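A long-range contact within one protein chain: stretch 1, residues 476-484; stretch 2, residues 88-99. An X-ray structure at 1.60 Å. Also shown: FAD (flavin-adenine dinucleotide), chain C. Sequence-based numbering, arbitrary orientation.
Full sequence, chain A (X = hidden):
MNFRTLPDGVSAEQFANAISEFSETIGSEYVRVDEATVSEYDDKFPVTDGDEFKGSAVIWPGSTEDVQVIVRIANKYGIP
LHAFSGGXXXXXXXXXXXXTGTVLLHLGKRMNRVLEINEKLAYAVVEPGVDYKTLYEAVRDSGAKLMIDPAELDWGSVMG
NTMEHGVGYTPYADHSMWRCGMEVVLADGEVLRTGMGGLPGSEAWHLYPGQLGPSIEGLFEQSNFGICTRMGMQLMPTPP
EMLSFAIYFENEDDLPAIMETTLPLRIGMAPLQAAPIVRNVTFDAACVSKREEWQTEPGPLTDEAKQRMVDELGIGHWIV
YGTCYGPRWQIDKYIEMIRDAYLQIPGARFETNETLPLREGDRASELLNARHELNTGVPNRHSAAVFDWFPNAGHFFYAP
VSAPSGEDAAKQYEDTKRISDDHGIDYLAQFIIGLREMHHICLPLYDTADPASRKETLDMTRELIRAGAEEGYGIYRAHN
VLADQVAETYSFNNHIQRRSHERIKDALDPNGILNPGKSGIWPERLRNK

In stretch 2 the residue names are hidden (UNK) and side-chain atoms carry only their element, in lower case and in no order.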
# COMPACT_ATOMS: atom_id res chain seq x y z
N TYR A 476 4.54 -4.35 -15.92
CA TYR A 476 4.57 -3.32 -14.85
C TYR A 476 6.00 -3.01 -14.41
O TYR A 476 6.14 -2.30 -13.46
CB TYR A 476 3.79 -3.82 -13.65
CG TYR A 476 4.28 -5.16 -13.19
CD1 TYR A 476 5.40 -5.27 -12.38
CD2 TYR A 476 3.73 -6.32 -13.70
CE1 TYR A 476 5.92 -6.51 -12.06
CE2 TYR A 476 4.22 -7.56 -13.37
CZ TYR A 476 5.34 -7.65 -12.57
OH TYR A 476 5.83 -8.88 -12.24
N ARG A 477 7.00 -3.49 -15.13
CA ARG A 477 8.42 -3.15 -14.87
C ARG A 477 9.14 -3.40 -16.19
O ARG A 477 8.92 -4.44 -16.80
CB ARG A 477 8.96 -4.02 -13.75
CG ARG A 477 10.30 -3.54 -13.19
CD ARG A 477 10.79 -4.35 -12.07
NE ARG A 477 12.13 -4.02 -11.65
CZ ARG A 477 12.76 -4.68 -10.70
NH1 ARG A 477 12.13 -5.66 -10.08
NH2 ARG A 477 13.97 -4.36 -10.36
N ALA A 478 9.92 -2.44 -16.65
CA ALA A 478 10.53 -2.62 -17.98
C ALA A 478 11.85 -1.88 -18.10
O ALA A 478 12.01 -0.79 -17.55
CB ALA A 478 9.53 -2.17 -19.01
N HIS A 479 12.72 -2.43 -18.93
CA HIS A 479 13.99 -1.82 -19.35
C HIS A 479 13.74 -0.41 -19.90
O HIS A 479 12.69 -0.17 -20.59
CB HIS A 479 14.68 -2.74 -20.36
CG HIS A 479 16.11 -2.41 -20.63
ND1 HIS A 479 16.52 -1.31 -21.38
CD2 HIS A 479 17.23 -3.06 -20.27
CE1 HIS A 479 17.87 -1.31 -21.46
NE2 HIS A 479 18.33 -2.41 -20.82
N ASN A 480 14.68 0.48 -19.63
CA ASN A 480 14.77 1.83 -20.26
C ASN A 480 14.30 1.78 -21.73
O ASN A 480 13.47 2.63 -22.12
CB ASN A 480 16.19 2.38 -20.29
CG ASN A 480 16.79 2.58 -18.92
OD1 ASN A 480 16.10 2.41 -17.90
ND2 ASN A 480 18.05 2.97 -18.89
N VAL A 481 14.82 0.86 -22.54
CA VAL A 481 14.58 0.92 -24.01
C VAL A 481 13.13 0.58 -24.32
O VAL A 481 12.66 0.91 -25.40
CB VAL A 481 15.58 0.01 -24.75
CG1 VAL A 481 15.26 -1.46 -24.55
CG2 VAL A 481 15.65 0.38 -26.22
N LEU A 482 12.44 -0.12 -23.42
CA LEU A 482 11.03 -0.57 -23.60
C LEU A 482 10.01 0.42 -23.03
O LEU A 482 8.78 0.21 -23.25
CB LEU A 482 10.82 -1.91 -22.89
CG LEU A 482 11.65 -3.08 -23.38
CD1 LEU A 482 11.39 -4.33 -22.51
CD2 LEU A 482 11.46 -3.36 -24.87
N ALA A 483 10.46 1.43 -22.28
CA ALA A 483 9.58 2.29 -21.44
C ALA A 483 8.46 2.90 -22.29
O ALA A 483 7.32 2.84 -21.93
CB ALA A 483 10.40 3.36 -20.78
N ASP A 484 8.80 3.46 -23.44
CA ASP A 484 7.76 4.19 -24.18
C ASP A 484 6.75 3.20 -24.72
O ASP A 484 5.50 3.49 -24.73
CB ASP A 484 8.36 5.03 -25.32
CG ASP A 484 8.85 6.40 -24.86
OD1 ASP A 484 8.46 6.87 -23.75
OD2 ASP A 484 9.62 6.99 -25.62
N UNK A 88 22.36 -1.88 -9.74
CA UNK A 88 22.40 -3.27 -10.25
C UNK A 88 21.02 -3.70 -10.76
O UNK A 88 20.70 -4.90 -10.62
c UNK A 88 24.42 -3.76 -8.81
n UNK A 88 25.62 -2.39 -5.94
n UNK A 88 27.85 -2.60 -6.40
n UNK A 88 26.37 -4.05 -7.38
c UNK A 88 23.01 -4.18 -9.19
c UNK A 88 26.60 -3.01 -6.58
c UNK A 88 25.06 -4.59 -7.73
N UNK A 89 20.30 -2.81 -11.44
CA UNK A 89 18.94 -3.12 -11.97
C UNK A 89 19.08 -3.93 -13.27
O UNK A 89 18.52 -3.54 -14.29
o UNK A 89 16.12 -3.04 -11.63
c UNK A 89 18.15 -1.83 -12.09
c UNK A 89 16.65 -2.05 -12.16
n UNK A 89 15.95 -1.12 -12.79
N UNK A 90 19.82 -5.05 -13.21
CA UNK A 90 20.08 -5.93 -14.35
C UNK A 90 18.75 -6.42 -14.90
O UNK A 90 17.88 -6.86 -14.10
c UNK A 90 23.14 -6.04 -14.63
c UNK A 90 23.05 -7.96 -13.03
c UNK A 90 20.95 -7.10 -13.92
c UNK A 90 22.37 -6.71 -13.51
N UNK A 91 18.63 -6.36 -16.23
CA UNK A 91 17.44 -6.78 -16.97
C UNK A 91 16.47 -5.65 -17.21
O UNK A 91 15.46 -5.88 -17.95
N UNK A 92 16.75 -4.46 -16.62
CA UNK A 92 15.87 -3.28 -16.68
C UNK A 92 16.72 -2.05 -17.01
O UNK A 92 16.16 -0.95 -17.00
o UNK A 92 11.68 -7.45 -14.06
c UNK A 92 14.45 -5.14 -14.05
c UNK A 92 12.13 -5.56 -15.48
c UNK A 92 15.09 -3.13 -15.37
c UNK A 92 13.64 -6.21 -13.74
c UNK A 92 12.43 -6.38 -14.41
c UNK A 92 12.96 -4.48 -15.77
c UNK A 92 14.18 -4.31 -15.11
N UNK A 93 18.01 -2.22 -17.27
CA UNK A 93 18.87 -1.10 -17.67
C UNK A 93 20.11 -0.98 -16.81
O UNK A 93 20.91 -0.13 -17.11
N UNK A 94 20.25 -1.78 -15.74
CA UNK A 94 21.43 -1.71 -14.87
C UNK A 94 21.49 -0.37 -14.17
O UNK A 94 20.56 -0.06 -13.40
N UNK A 95 22.57 0.38 -14.33
CA UNK A 95 22.74 1.75 -13.78
C UNK A 95 22.55 2.80 -14.88
O UNK A 95 22.75 3.99 -14.61
o UNK A 95 25.11 1.53 -14.07
c UNK A 95 24.09 1.88 -13.14
N UNK A 96 22.06 2.41 -16.05
CA UNK A 96 22.06 3.30 -17.22
C UNK A 96 20.89 4.26 -17.11
O UNK A 96 19.80 3.90 -16.67
c UNK A 96 22.10 2.55 -18.54
o UNK A 96 20.91 1.85 -18.88
N UNK A 97 21.10 5.53 -17.53
CA UNK A 97 20.05 6.53 -17.56
C UNK A 97 19.22 6.38 -18.83
O UNK A 97 19.64 5.75 -19.80
c UNK A 97 22.36 6.02 -18.07
c UNK A 97 22.01 7.44 -18.50
c UNK A 97 20.88 7.82 -17.63
N UNK A 98 18.06 7.02 -18.83
CA UNK A 98 17.17 7.09 -19.99
C UNK A 98 17.83 7.88 -21.12
O UNK A 98 17.67 7.46 -22.32
c UNK A 98 13.62 5.97 -21.12
c UNK A 98 15.84 7.75 -19.64
c UNK A 98 14.93 6.87 -18.83
s UNK A 98 14.45 5.36 -19.67
N UNK A 99 18.46 8.99 -20.78
CA UNK A 99 19.02 9.91 -21.82
C UNK A 99 20.54 9.84 -21.88
O UNK A 99 21.23 9.95 -20.86
c UNK A 99 16.97 13.16 -21.35
c UNK A 99 18.62 11.34 -21.51
c UNK A 99 16.63 11.35 -23.07
c UNK A 99 17.14 11.68 -21.67
PA FAD C . 18.93 0.25 -8.21
O1A FAD C . 19.53 -0.05 -9.55
O2A FAD C . 19.76 1.01 -7.21
O5B FAD C . 17.61 1.05 -8.45
C5B FAD C . 16.67 0.67 -9.45
C4B FAD C . 15.94 1.92 -9.89
O4B FAD C . 15.17 2.48 -8.78
C3B FAD C . 16.82 3.09 -10.35
O3B FAD C . 17.23 2.93 -11.70
C2B FAD C . 15.94 4.31 -10.04
O2B FAD C . 15.00 4.47 -11.09
C1B FAD C . 15.28 3.89 -8.74
N9A FAD C . 16.01 4.25 -7.55
C8A FAD C . 16.82 3.42 -6.83
N7A FAD C . 17.33 4.02 -5.80
C5A FAD C . 16.89 5.32 -5.87
C6A FAD C . 17.05 6.41 -5.02
N6A FAD C . 17.84 6.39 -3.93
N1A FAD C . 16.45 7.57 -5.38
C2A FAD C . 15.66 7.58 -6.48
N3A FAD C . 15.40 6.59 -7.33
C4A FAD C . 16.06 5.47 -6.96
N1 FAD C . 14.28 -8.32 -9.11
C2 FAD C . 13.39 -8.54 -8.16
O2 FAD C . 12.71 -7.60 -7.67
N3 FAD C . 13.24 -9.76 -7.61
C4 FAD C . 13.92 -10.86 -8.06
O4 FAD C . 13.80 -11.95 -7.46
C4X FAD C . 14.83 -10.68 -9.08
N5 FAD C . 15.47 -11.73 -9.52
C5X FAD C . 16.37 -11.53 -10.54
C6 FAD C . 17.09 -12.64 -11.01
C7 FAD C . 18.05 -12.51 -11.98
C7M FAD C . 18.81 -13.74 -12.44
C8 FAD C . 18.33 -11.23 -12.50
C8M FAD C . 19.37 -11.05 -13.56
C9 FAD C . 17.61 -10.14 -12.07
C9A FAD C . 16.62 -10.24 -11.07
N10 FAD C . 15.92 -9.15 -10.57
C10 FAD C . 15.00 -9.34 -9.55
C1' FAD C . 16.19 -7.76 -11.03
C2' FAD C . 17.28 -7.05 -10.20
O2' FAD C . 18.41 -7.95 -9.94
C3' FAD C . 16.82 -6.55 -8.82
O3' FAD C . 15.55 -5.95 -8.91
C4' FAD C . 17.78 -5.57 -8.13
O4' FAD C . 17.57 -5.60 -6.71
C5' FAD C . 17.59 -4.17 -8.65
O5' FAD C . 18.81 -3.41 -8.61
P FAD C . 19.19 -2.51 -7.35
O1P FAD C . 20.67 -2.27 -7.38
O2P FAD C . 18.61 -3.19 -6.15
O3P FAD C . 18.40 -1.14 -7.59
O HOH W 1 12.81 -5.34 -19.11
O HOH W 2 16.64 4.55 -15.97

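Position 88 carries three carbons, a nitrogen, then a carbon bearing two more nitrogens: a guanidinium on an extended chain, hence Arg88. Its side chain stays out of reach of stretch 1, while its backbone N donates to FAD O1P at 2.9 Å.

Position 89 has two carbons, the second bearing one oxygen and one nitrogen. The side-chain oxygen lies 2.8 Å from Arg477 NH2 and accepts its hydrogen bond; the nitrogen is satisfied elsewhere in the structure. This is Asn89, suited to a place that needs an acceptor and a donor on one short side chain.

Position 90 shows four carbons forked at the second, which identifies Leu90. Its CA-to-CB bond points away from stretch 1, and the residue is buried, as suits an apolar side chain.

Position 91 has no side-chain atoms; water 1 donates to its backbone O (2.9 Å) and accepts from His479 N (2.9 Å), bridging the two backbones. It is Gly91, whose phi of 92° favours glycine, as expected within the type II turn from Asn89 to position 92.

Position 92 has one carbon, then a ring of six carbons bearing one oxygen. Although CA-to-CB points away, the ring comes back to stretch 1, and the guanidinium of Arg477 lies flat on it, centres 4.2 Å apart and planes at 8°. Arg477 CD also sits over this ring, 3.8 Å from its centroid. This is Tyr92, whose broad aromatic face suits such a planar cation.

Position 93 lacks side-chain atoms, and its bare CA packs over the His479 ring, 3.8 Å from the centroid. It is Gly93: an ideal CB would lie 3.0 Å from Asn480 OD1, a clash, and would jam against the preceding carbonyl.

Position 94, also bare, is Gly94; its phi of 65° favours glycine, here at the second position of the type II' turn from Gly93 to position 96.

Position 95 has one carbon and one oxygen: Ser95, its CA-to-CB bond pointing away and its hydroxyl bonded elsewhere in the structure.

Position 96 has the same atoms, and its backbone O accepts from Asn480 ND2 at 3.0 Å. It is Ser96, whose OG donates to Gly93 O at 2.7 Å, bracing the turn.

At position 97 three carbons close a ring onto the backbone N, giving Pro97. Its CA-to-CB bond points away from stretch 1, and the ring restricts phi, in keeping with the observed -82°.

Position 98 has two carbons, a sulfur and a carbon, unbranched. The sulfur is 3.5 Å from Asn480 CB and the terminal carbon 4.2 Å from Ala483 CB: Met98, whose flexible thioether can curl back to them.

Position 99, four carbons forked at the second, is Leu99, partly exposed; it makes no contact here, so this interface does not account for its identity.

The contact works by setting an irregular segment, stretch 2, against a mostly loop segment that runs into a helix at its end. Tyr92 O receives a weak hydrogen bond from Asn480 N (3.3 Å) and a CA-H...O contact from His479 CA (3.3 Å). Arg477 is held between Asn89, the Tyr92 ring and the cofactor: NH2 donates to FAD O3' at 2.7 Å and NH1 to FAD O2 at 3.1 Å. The junction between the stretches thus also helps bind the FAD.

Stretch 2 88-99: RNLGYGGSSPML
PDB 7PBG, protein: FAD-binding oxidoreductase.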